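Nitroreductase (Desulfitobacterium hafniense, PDB 3PXV) binds flavin mononucleotide and, as a member of the nitroreductase family, probably works as an FMN-dependent oxidoreductase. Local coordinates at residues I10-S15 against A123-G128; D26-A31 against L127-I132. All blocks are in the same frame, centred on the assembly; numbering follows the deposited sequence. Where two conformers were deposited one is given.

Contact 1: residues I10-S15 against A123-G128; sequences IAERYS and AATSLG. With FMN (flavin mononucleotide), chain F.
T125 meets the end of helix 5-12 with both branches, CG2 on E12 and OG1 on R13. The methyl CG2 of T125 lies 3.9 Å from CG of E12, the two side chains running past each other in opposite senses, while T125 OG1 comes within 3.5 Å of CG of R13, near the base of that long side chain. A water joins the two segments a little further along: it donates to T125 OG1 at 2.9 Å and accepts from the backbone N of Y14. T125 OG1 is also tied to A121 O, one turn back in its own helix.

From T125 the arginine turns away towards the cofactor. CG of R13 stands anti to the backbone N (chi1 177°), and bends at chi2 and chi3 then bring the guanidinium to the FMN phosphate, whose phosphorus lies in its plane, at the edge. R13 NH1 reaches FMN O2P at 2.7 Å. R13 NH2 reaches FMN O3P at 3.0 Å in a fairly straight bond (164°). S15 adds two more bonds, its backbone N to FMN O1P and S15 OG to FMN O2P at 2.6 Å. H178 both packs on R13 and hydrogen-bonds FMN; Q38 of the second subunit also packs on R13. With a methionine in place of R13, O2P and O3P would probably lose the guanidinium's bonds and its charge, leaving the phosphate end of FMN held less firmly.

Beyond T125, helix 106-126 closes in a Schellman motif with G128 at C-prime. R13 and S15 form part of the phosphate-binding end of the FMN site in this nitroreductase fold, and helix 106-126 packs behind the base of R13 through T125.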
ATOM      1  N   ILE B  10      -0.203  -9.301  10.407  1.00 43.40           N
ATOM      2  CA  ILE B  10      -0.286  -7.850  10.306  1.00 41.17           C
ATOM      3  C   ILE B  10       0.290  -7.239  11.582  1.00 42.07           C
ATOM      4  O   ILE B  10       1.083  -6.310  11.495  1.00 41.05           O
ATOM      5  CB  ILE B  10      -1.746  -7.381  10.079  1.00 41.23           C
ATOM      6  CG1 ILE B  10      -2.183  -7.746   8.658  1.00 39.50           C
ATOM      7  CG2 ILE B  10      -1.891  -5.884  10.361  1.00 34.00           C
ATOM      8  CD1 ILE B  10      -3.698  -7.870   8.456  1.00 32.23           C
ATOM      9  N   ALA B  11      -0.057  -7.809  12.744  1.00 42.79           N
ATOM     10  CA  ALA B  11       0.365  -7.277  14.035  1.00 44.00           C
ATOM     11  C   ALA B  11       1.852  -7.440  14.317  1.00 46.12           C
ATOM     12  O   ALA B  11       2.467  -6.551  14.924  1.00 46.47           O
ATOM     13  CB  ALA B  11      -0.440  -7.900  15.196  1.00 40.60           C
ATOM     14  N   GLU B  12       2.414  -8.580  13.918  1.00 46.00           N
ATOM     15  CA  GLU B  12       3.806  -8.890  14.220  1.00 47.55           C
ATOM     16  C   GLU B  12       4.844  -8.366  13.225  1.00 44.50           C
ATOM     17  O   GLU B  12       6.025  -8.369  13.542  1.00 44.32           O
ATOM     18  CB  GLU B  12       3.972 -10.405  14.379  1.00 51.00           C
ATOM     19  CG  GLU B  12       3.982 -11.200  13.066  1.00 57.42           C
ATOM     20  CD  GLU B  12       3.764 -12.705  13.268  1.00 68.35           C
ATOM     21  OE1 GLU B  12       3.759 -13.174  14.427  1.00 66.77           O
ATOM     22  OE2 GLU B  12       3.576 -13.407  12.253  1.00 68.19           O
ATOM     23  N   ARG B  13       4.405  -7.924  12.043  1.00 41.99           N
ATOM     24  CA  ARG B  13       5.296  -7.436  11.019  1.00 40.78           C
ATOM     25  C   ARG B  13       6.010  -6.240  11.571  1.00 42.58           C
ATOM     26  O   ARG B  13       5.392  -5.346  12.096  1.00 42.69           O
ATOM     27  CB  ARG B  13       4.546  -7.029   9.778  1.00 39.24           C
ATOM     28  CG  ARG B  13       5.455  -6.431   8.662  1.00 42.20           C
ATOM     29  CD  ARG B  13       4.812  -5.209   7.956  1.00 38.34           C
ATOM     30  NE  ARG B  13       4.410  -4.264   8.991  1.00 41.19           N
ATOM     31  CZ  ARG B  13       5.223  -3.432   9.641  1.00 40.63           C
ATOM     32  NH1 ARG B  13       6.511  -3.322   9.342  1.00 44.31           N
ATOM     33  NH2 ARG B  13       4.721  -2.654  10.569  1.00 44.13           N
ATOM     34  N   TYR B  14       7.329  -6.224  11.435  1.00 44.87           N
ATOM     35  CA  TYR B  14       8.148  -5.157  11.987  1.00 43.35           C
ATOM     36  C   TYR B  14       9.251  -4.846  10.963  1.00 44.48           C
ATOM     37  O   TYR B  14       9.522  -5.665  10.071  1.00 43.46           O
ATOM     38  CB  TYR B  14       8.775  -5.624  13.327  1.00 43.31           C
ATOM     39  CG  TYR B  14       9.878  -6.678  13.172  1.00 41.70           C
ATOM     40  CD1 TYR B  14       9.573  -8.027  13.082  1.00 45.68           C
ATOM     41  CD2 TYR B  14      11.229  -6.308  13.126  1.00 43.74           C
ATOM     42  CE1 TYR B  14      10.573  -8.992  12.925  1.00 44.60           C
ATOM     43  CE2 TYR B  14      12.243  -7.268  12.976  1.00 49.24           C
ATOM     44  CZ  TYR B  14      11.905  -8.609  12.872  1.00 46.11           C
ATOM     45  OH  TYR B  14      12.888  -9.565  12.729  1.00 45.63           O
ATOM     46  N   SER B  15       9.890  -3.685  11.110  1.00 43.54           N
ATOM     47  CA  SER B  15      10.981  -3.300  10.230  1.00 43.58           C
ATOM     48  C   SER B  15      12.305  -3.855  10.731  1.00 44.36           C
ATOM     49  O   SER B  15      12.816  -3.426  11.757  1.00 47.96           O
ATOM     50  CB  SER B  15      11.066  -1.789  10.109  1.00 42.82           C
ATOM     51  OG  SER B  15      10.012  -1.290   9.323  1.00 43.21           O
ATOM     52  N   ALA B 123       3.418 -10.984   3.091  1.00 43.08           N
ATOM     53  CA  ALA B 123       3.728 -12.341   2.599  1.00 41.91           C
ATOM     54  C   ALA B 123       5.058 -12.846   3.184  1.00 39.19           C
ATOM     55  O   ALA B 123       5.157 -13.974   3.632  1.00 38.30           O
ATOM     56  CB  ALA B 123       3.728 -12.392   1.069  1.00 38.88           C
ATOM     57  N   ALA B 124       6.068 -11.991   3.215  1.00 41.66           N
ATOM     58  CA  ALA B 124       7.370 -12.388   3.741  1.00 41.67           C
ATOM     59  C   ALA B 124       7.260 -12.738   5.223  1.00 44.07           C
ATOM     60  O   ALA B 124       7.806 -13.754   5.699  1.00 46.66           O
ATOM     61  CB  ALA B 124       8.378 -11.278   3.529  1.00 41.36           C
ATOM     62  N   THR B 125       6.513 -11.918   5.953  1.00 44.07           N
ATOM     63  CA  THR B 125       6.396 -12.098   7.396  1.00 44.54           C
ATOM     64  C   THR B 125       5.693 -13.410   7.719  1.00 44.81           C
ATOM     65  O   THR B 125       6.080 -14.069   8.675  1.00 44.98           O
ATOM     66  CB  THR B 125       5.684 -10.913   8.069  1.00 42.60           C
ATOM     67  OG1 THR B 125       6.446  -9.717   7.861  1.00 41.94           O
ATOM     68  CG2 THR B 125       5.557 -11.150   9.521  1.00 37.71           C
ATOM     69  N   SER B 126       4.680 -13.774   6.923  1.00 43.89           N
ATOM     70  CA  SER B 126       3.939 -15.033   7.113  1.00 43.64           C
ATOM     71  C   SER B 126       4.827 -16.226   6.849  1.00 44.28           C
ATOM     72  O   SER B 126       4.542 -17.322   7.336  1.00 44.47           O
ATOM     73  CB  SER B 126       2.760 -15.151   6.145  1.00 45.30           C
ATOM     74  OG  SER B 126       3.208 -15.439   4.825  1.00 39.45           O
ATOM     75  N   LEU B 127       5.861 -16.021   6.026  1.00 45.85           N
ATOM     76  CA  LEU B 127       6.815 -17.093   5.666  1.00 46.87           C
ATOM     77  C   LEU B 127       8.048 -17.133   6.545  1.00 46.79           C
ATOM     78  O   LEU B 127       8.960 -17.897   6.288  1.00 48.16           O
ATOM     79  CB  LEU B 127       7.226 -16.979   4.188  1.00 46.28           C
ATOM     80  CG  LEU B 127       6.101 -17.280   3.198  1.00 46.97           C
ATOM     81  CD1 LEU B 127       6.479 -16.945   1.748  1.00 38.68           C
ATOM     82  CD2 LEU B 127       5.731 -18.736   3.340  1.00 35.90           C
ATOM     83  N   GLY B 128       8.068 -16.331   7.604  1.00 47.14           N
ATOM     84  CA  GLY B 128       9.219 -16.295   8.503  1.00 47.75           C
ATOM     85  C   GLY B 128      10.400 -15.529   7.925  1.00 47.77           C
ATOM     86  O   GLY B 128      11.514 -15.628   8.454  1.00 46.03           O
TER
HETATM   87  N1  FMN F 200      13.242   2.343   7.303  1.00 39.55           N
HETATM   88  C2  FMN F 200      14.600   2.448   7.067  1.00 47.42           C
HETATM   89  O2  FMN F 200      15.435   2.119   7.906  1.00 46.48           O
HETATM   90  N3  FMN F 200      15.035   2.932   5.865  1.00 49.54           N
HETATM   91  C4  FMN F 200      14.157   3.325   4.885  1.00 44.40           C
HETATM   92  O4  FMN F 200      14.619   3.755   3.839  1.00 43.19           O
HETATM   93  C4A FMN F 200      12.786   3.217   5.123  1.00 44.01           C
HETATM   94  N5  FMN F 200      11.869   3.587   4.180  1.00 44.28           N
HETATM   95  C5A FMN F 200      10.549   3.235   4.322  1.00 42.30           C
HETATM   96  C6  FMN F 200       9.680   3.386   3.238  1.00 43.61           C
HETATM   97  C7  FMN F 200       8.341   3.035   3.346  1.00 37.40           C
HETATM   98  C7M FMN F 200       7.461   3.208   2.168  1.00 38.37           C
HETATM   99  C8  FMN F 200       7.867   2.539   4.550  1.00 42.08           C
HETATM  100  C8M FMN F 200       6.445   2.147   4.728  1.00 37.89           C
HETATM  101  C9  FMN F 200       8.731   2.382   5.638  1.00 48.09           C
HETATM  102  C9A FMN F 200      10.091   2.733   5.529  1.00 42.43           C
HETATM  103  N10 FMN F 200      10.978   2.602   6.585  1.00 45.25           N
HETATM  104  C10 FMN F 200      12.332   2.719   6.344  1.00 40.95           C
HETATM  105  C1' FMN F 200      10.559   1.773   7.763  1.00 44.26           C
HETATM  106  C2' FMN F 200       9.800   2.640   8.752  1.00 44.34           C
HETATM  107  O2' FMN F 200      10.741   3.397   9.488  1.00 44.64           O
HETATM  108  C3' FMN F 200       8.945   1.751   9.651  1.00 41.26           C
HETATM  109  O3' FMN F 200       7.981   1.048   8.896  1.00 42.67           O
HETATM  110  C4' FMN F 200       8.223   2.593  10.688  1.00 42.14           C
HETATM  111  O4' FMN F 200       9.210   3.174  11.485  1.00 39.16           O
HETATM  112  C5' FMN F 200       7.265   1.773  11.552  1.00 41.07           C
HETATM  113  O5' FMN F 200       7.969   0.727  12.194  1.00 44.03           O
HETATM  114  P   FMN F 200       7.626  -0.812  11.893  1.00 43.61           P
HETATM  115  O1P FMN F 200       8.663  -1.632  12.588  1.00 38.95           O
HETATM  116  O2P FMN F 200       7.662  -1.142  10.388  1.00 40.29           O
HETATM  117  O3P FMN F 200       6.276  -1.022  12.493  1.00 39.90           O
HETATM  118  O   HOH W   1       8.252  -9.036  10.075  1.00 40.12           O

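Contact 2: residues D26-A31 against L127-I132; sequences DELLQA and LGIANI. With FMN (flavin mononucleotide), chain F.
L28 reaches out from helix 26-36 and splits its two methyls between two partners, L127 and I129. CD2 goes to L127: the two leucines lie alongside each other, pointing opposite ways, and the CD2 methyls of L28 and L127 meet at 3.9 Å. CD1 of L28 meets the end methyl of I129, CD1 to CD1 at 3.7 Å, with the side chains crossing at a slant. I129 gets there because CG1 is anti to its carbonyl carbon (chi1 -59°) and CD1 folds round again at chi2.

L127 has a second neighbour one turn along the helix. CD1 of L127 rests 3.8 Å from CB of A31, so this leucine packs against the helix surface between L28 and A31. M2 of the second subunit packs on L28, and N4 of that subunit on L127.

Past I129 the chain straightens into strand 130-133. The side-chain amide of N131 turns back to I129 O, ND2 to O 3.2 Å, with the donor in the carbonyl plane and the oxygen close to the amide plane. This is aliphatic helix-to-turn packing in the nitroreductase fold: helix 26-36 lies against the connection from helix 106-126 into strand 130-133 of the antiparallel sheet.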
ATOM      1  N   ASP B  26      14.676 -19.945  -3.081  1.00 59.41           N
ATOM      2  CA  ASP B  26      13.920 -19.552  -4.271  1.00 60.19           C
ATOM      3  C   ASP B  26      12.453 -19.876  -4.084  1.00 58.48           C
ATOM      4  O   ASP B  26      11.592 -19.140  -4.550  1.00 57.75           O
ATOM      5  CB  ASP B  26      14.441 -20.285  -5.499  1.00 63.84           C
ATOM      6  CG  ASP B  26      15.846 -19.834  -5.901  1.00 70.81           C
ATOM      7  OD1 ASP B  26      16.187 -18.643  -5.675  1.00 72.75           O
ATOM      8  OD2 ASP B  26      16.591 -20.663  -6.472  1.00 77.94           O
ATOM      9  N   GLU B  27      12.178 -20.988  -3.411  1.00 58.43           N
ATOM     10  CA  GLU B  27      10.809 -21.413  -3.102  0.50 59.00           C
ATOM     11  C   GLU B  27      10.080 -20.254  -2.406  1.00 57.22           C
ATOM     12  O   GLU B  27       8.990 -19.857  -2.808  1.00 56.46           O
ATOM     13  CB  GLU B  27      10.844 -22.658  -2.190  0.50 60.45           C
ATOM     14  CG  GLU B  27       9.530 -23.447  -2.053  0.50 61.60           C
ATOM     15  CD  GLU B  27       9.639 -24.621  -1.065  0.50 61.39           C
ATOM     16  OE1 GLU B  27      10.237 -24.442   0.019  0.50 58.53           O
ATOM     17  OE2 GLU B  27       9.125 -25.718  -1.368  0.50 61.39           O
ATOM     18  N   LEU B  28      10.708 -19.692  -1.372  1.00 55.05           N
ATOM     19  CA  LEU B  28      10.116 -18.579  -0.621  1.00 52.14           C
ATOM     20  C   LEU B  28      10.096 -17.256  -1.408  1.00 49.94           C
ATOM     21  O   LEU B  28       9.123 -16.531  -1.353  1.00 48.33           O
ATOM     22  CB  LEU B  28      10.838 -18.386   0.722  1.00 52.35           C
ATOM     23  CG  LEU B  28      10.781 -19.555   1.712  1.00 55.12           C
ATOM     24  CD1 LEU B  28      11.744 -19.332   2.845  1.00 52.12           C
ATOM     25  CD2 LEU B  28       9.372 -19.794   2.239  1.00 56.76           C
ATOM     26  N   LEU B  29      11.179 -16.932  -2.107  1.00 49.22           N
ATOM     27  CA  LEU B  29      11.232 -15.725  -2.900  1.00 48.43           C
ATOM     28  C   LEU B  29      10.116 -15.729  -3.942  1.00 50.36           C
ATOM     29  O   LEU B  29       9.500 -14.697  -4.187  1.00 50.90           O
ATOM     30  CB  LEU B  29      12.582 -15.559  -3.602  1.00 47.61           C
ATOM     31  CG  LEU B  29      13.797 -15.240  -2.737  1.00 49.52           C
ATOM     32  CD1 LEU B  29      15.069 -15.190  -3.607  1.00 43.55           C
ATOM     33  CD2 LEU B  29      13.602 -13.938  -1.947  1.00 44.01           C
ATOM     34  N   GLN B  30       9.862 -16.884  -4.543  1.00 51.12           N
ATOM     35  CA  GLN B  30       8.813 -17.034  -5.548  1.00 52.57           C
ATOM     36  C   GLN B  30       7.423 -16.839  -4.942  1.00 49.07           C
ATOM     37  O   GLN B  30       6.600 -16.157  -5.538  1.00 46.14           O
ATOM     38  CB  GLN B  30       8.916 -18.406  -6.241  1.00 54.30           C
ATOM     39  CG  GLN B  30       7.916 -18.648  -7.349  1.00 67.50           C
ATOM     40  CD  GLN B  30       7.963 -17.592  -8.461  1.00 78.58           C
ATOM     41  OE1 GLN B  30       9.006 -16.973  -8.722  1.00 76.76           O
ATOM     42  NE2 GLN B  30       6.822 -17.401  -9.136  1.00 79.68           N
ATOM     43  N   ALA B  31       7.177 -17.427  -3.768  1.00 47.27           N
ATOM     44  CA  ALA B  31       5.883 -17.288  -3.082  1.00 46.93           C
ATOM     45  C   ALA B  31       5.601 -15.829  -2.794  1.00 45.85           C
ATOM     46  O   ALA B  31       4.468 -15.371  -2.957  1.00 44.60           O
ATOM     47  CB  ALA B  31       5.861 -18.081  -1.782  1.00 47.28           C
ATOM     48  N   LEU B 127       5.861 -16.021   6.026  1.00 45.85           N
ATOM     49  CA  LEU B 127       6.815 -17.093   5.666  1.00 46.87           C
ATOM     50  C   LEU B 127       8.048 -17.133   6.545  1.00 46.79           C
ATOM     51  O   LEU B 127       8.960 -17.897   6.288  1.00 48.16           O
ATOM     52  CB  LEU B 127       7.226 -16.979   4.188  1.00 46.28           C
ATOM     53  CG  LEU B 127       6.101 -17.280   3.198  1.00 46.97           C
ATOM     54  CD1 LEU B 127       6.479 -16.945   1.748  1.00 38.68           C
ATOM     55  CD2 LEU B 127       5.731 -18.736   3.340  1.00 35.90           C
ATOM     56  N   GLY B 128       8.068 -16.331   7.604  1.00 47.14           N
ATOM     57  CA  GLY B 128       9.219 -16.295   8.503  1.00 47.75           C
ATOM     58  C   GLY B 128      10.400 -15.529   7.925  1.00 47.77           C
ATOM     59  O   GLY B 128      11.514 -15.628   8.454  1.00 46.03           O
ATOM     60  N   ILE B 129      10.157 -14.763   6.849  1.00 46.94           N
ATOM     61  CA  ILE B 129      11.203 -13.946   6.220  1.00 47.08           C
ATOM     62  C   ILE B 129      11.129 -12.491   6.724  1.00 46.97           C
ATOM     63  O   ILE B 129      10.140 -11.787   6.493  1.00 46.63           O
ATOM     64  CB  ILE B 129      11.087 -13.942   4.686  1.00 46.72           C
ATOM     65  CG1 ILE B 129      11.200 -15.364   4.122  1.00 49.13           C
ATOM     66  CG2 ILE B 129      12.140 -13.037   4.070  1.00 44.64           C
ATOM     67  CD1 ILE B 129      12.433 -16.134   4.602  1.00 53.16           C
ATOM     68  N   ALA B 130      12.195 -12.049   7.381  1.00 45.87           N
ATOM     69  CA  ALA B 130      12.293 -10.697   7.884  1.00 44.02           C
ATOM     70  C   ALA B 130      12.374  -9.737   6.710  1.00 44.32           C
ATOM     71  O   ALA B 130      12.909 -10.066   5.649  1.00 45.42           O
ATOM     72  CB  ALA B 130      13.526 -10.552   8.785  1.00 43.75           C
ATOM     73  N   ASN B 131      11.858  -8.532   6.908  1.00 44.28           N
ATOM     74  CA  ASN B 131      11.804  -7.550   5.840  1.00 42.88           C
ATOM     75  C   ASN B 131      11.751  -6.105   6.338  1.00 43.20           C
ATOM     76  O   ASN B 131      11.545  -5.839   7.527  1.00 40.72           O
ATOM     77  CB  ASN B 131      10.557  -7.808   4.999  1.00 41.89           C
ATOM     78  CG  ASN B 131       9.280  -7.742   5.812  1.00 46.83           C
ATOM     79  OD1 ASN B 131       8.699  -6.663   5.962  1.00 42.83           O
ATOM     80  ND2 ASN B 131       8.857  -8.888   6.396  1.00 39.85           N
ATOM     81  N   ILE B 132      11.942  -5.177   5.404  1.00 42.71           N
ATOM     82  CA  ILE B 132      11.806  -3.767   5.674  1.00 40.83           C
ATOM     83  C   ILE B 132      11.613  -3.014   4.355  1.00 42.51           C
ATOM     84  O   ILE B 132      12.318  -3.306   3.377  1.00 41.31           O
ATOM     85  CB  ILE B 132      13.037  -3.174   6.408  1.00 40.43           C
ATOM     86  CG1 ILE B 132      12.731  -1.750   6.852  1.00 37.90           C
ATOM     87  CG2 ILE B 132      14.311  -3.151   5.497  1.00 36.01           C
ATOM     88  CD1 ILE B 132      13.868  -1.077   7.622  1.00 39.33           C
TER
HETATM   89  N1  FMN F 200      13.242   2.343   7.303  1.00 39.55           N
HETATM   90  C2  FMN F 200      14.600   2.448   7.067  1.00 47.42           C
HETATM   91  O2  FMN F 200      15.435   2.119   7.906  1.00 46.48           O
HETATM   92  N3  FMN F 200      15.035   2.932   5.865  1.00 49.54           N
HETATM   93  C4  FMN F 200      14.157   3.325   4.885  1.00 44.40           C
HETATM   94  O4  FMN F 200      14.619   3.755   3.839  1.00 43.19           O
HETATM   95  C4A FMN F 200      12.786   3.217   5.123  1.00 44.01           C
HETATM   96  N5  FMN F 200      11.869   3.587   4.180  1.00 44.28           N
HETATM   97  C5A FMN F 200      10.549   3.235   4.322  1.00 42.30           C
HETATM   98  C6  FMN F 200       9.680   3.386   3.238  1.00 43.61           C
HETATM   99  C7  FMN F 200       8.341   3.035   3.346  1.00 37.40           C
HETATM  100  C7M FMN F 200       7.461   3.208   2.168  1.00 38.37           C
HETATM  101  C8  FMN F 200       7.867   2.539   4.550  1.00 42.08           C
HETATM  102  C8M FMN F 200       6.445   2.147   4.728  1.00 37.89           C
HETATM  103  C9  FMN F 200       8.731   2.382   5.638  1.00 48.09           C
HETATM  104  C9A FMN F 200      10.091   2.733   5.529  1.00 42.43           C
HETATM  105  N10 FMN F 200      10.978   2.602   6.585  1.00 45.25           N
HETATM  106  C10 FMN F 200      12.332   2.719   6.344  1.00 40.95           C
HETATM  107  C1' FMN F 200      10.559   1.773   7.763  1.00 44.26           C
HETATM  108  C2' FMN F 200       9.800   2.640   8.752  1.00 44.34           C
HETATM  109  O2' FMN F 200      10.741   3.397   9.488  1.00 44.64           O
HETATM  110  C3' FMN F 200       8.945   1.751   9.651  1.00 41.26           C
HETATM  111  O3' FMN F 200       7.981   1.048   8.896  1.00 42.67           O
HETATM  112  C4' FMN F 200       8.223   2.593  10.688  1.00 42.14           C
HETATM  113  O4' FMN F 200       9.210   3.174  11.485  1.00 39.16           O
HETATM  114  C5' FMN F 200       7.265   1.773  11.552  1.00 41.07           C
HETATM  115  O5' FMN F 200       7.969   0.727  12.194  1.00 44.03           O
HETATM  116  P   FMN F 200       7.626  -0.812  11.893  1.00 43.61           P
HETATM  117  O1P FMN F 200       8.663  -1.632  12.588  1.00 38.95           O
HETATM  118  O2P FMN F 200       7.662  -1.142  10.388  1.00 40.29           O
HETATM  119  O3P FMN F 200       6.276  -1.022  12.493  1.00 39.90           O

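Overall arrangement
Contacts 1 and 2 share L127 and G128, and their centres are 10 Å apart. The connection from helix 106-126 to strand 130-133 serves both, with helix 5-12 and its following turn on one contact and helix 26-36 on the other. Two probable hydrogen bonds stitch them together: A124 O to I129 N at 2.8 Å, and T125 OG1 to N131 ND2 at 2.9 Å. S15 CB also packs on I132 CG1 at 3.7 Å. The cofactor is approached at two places, since 10-15 holds the phosphate whereas I132 CD1 lies 3.5 Å from N1 of the flavin. Both contacts also touch the second subunit.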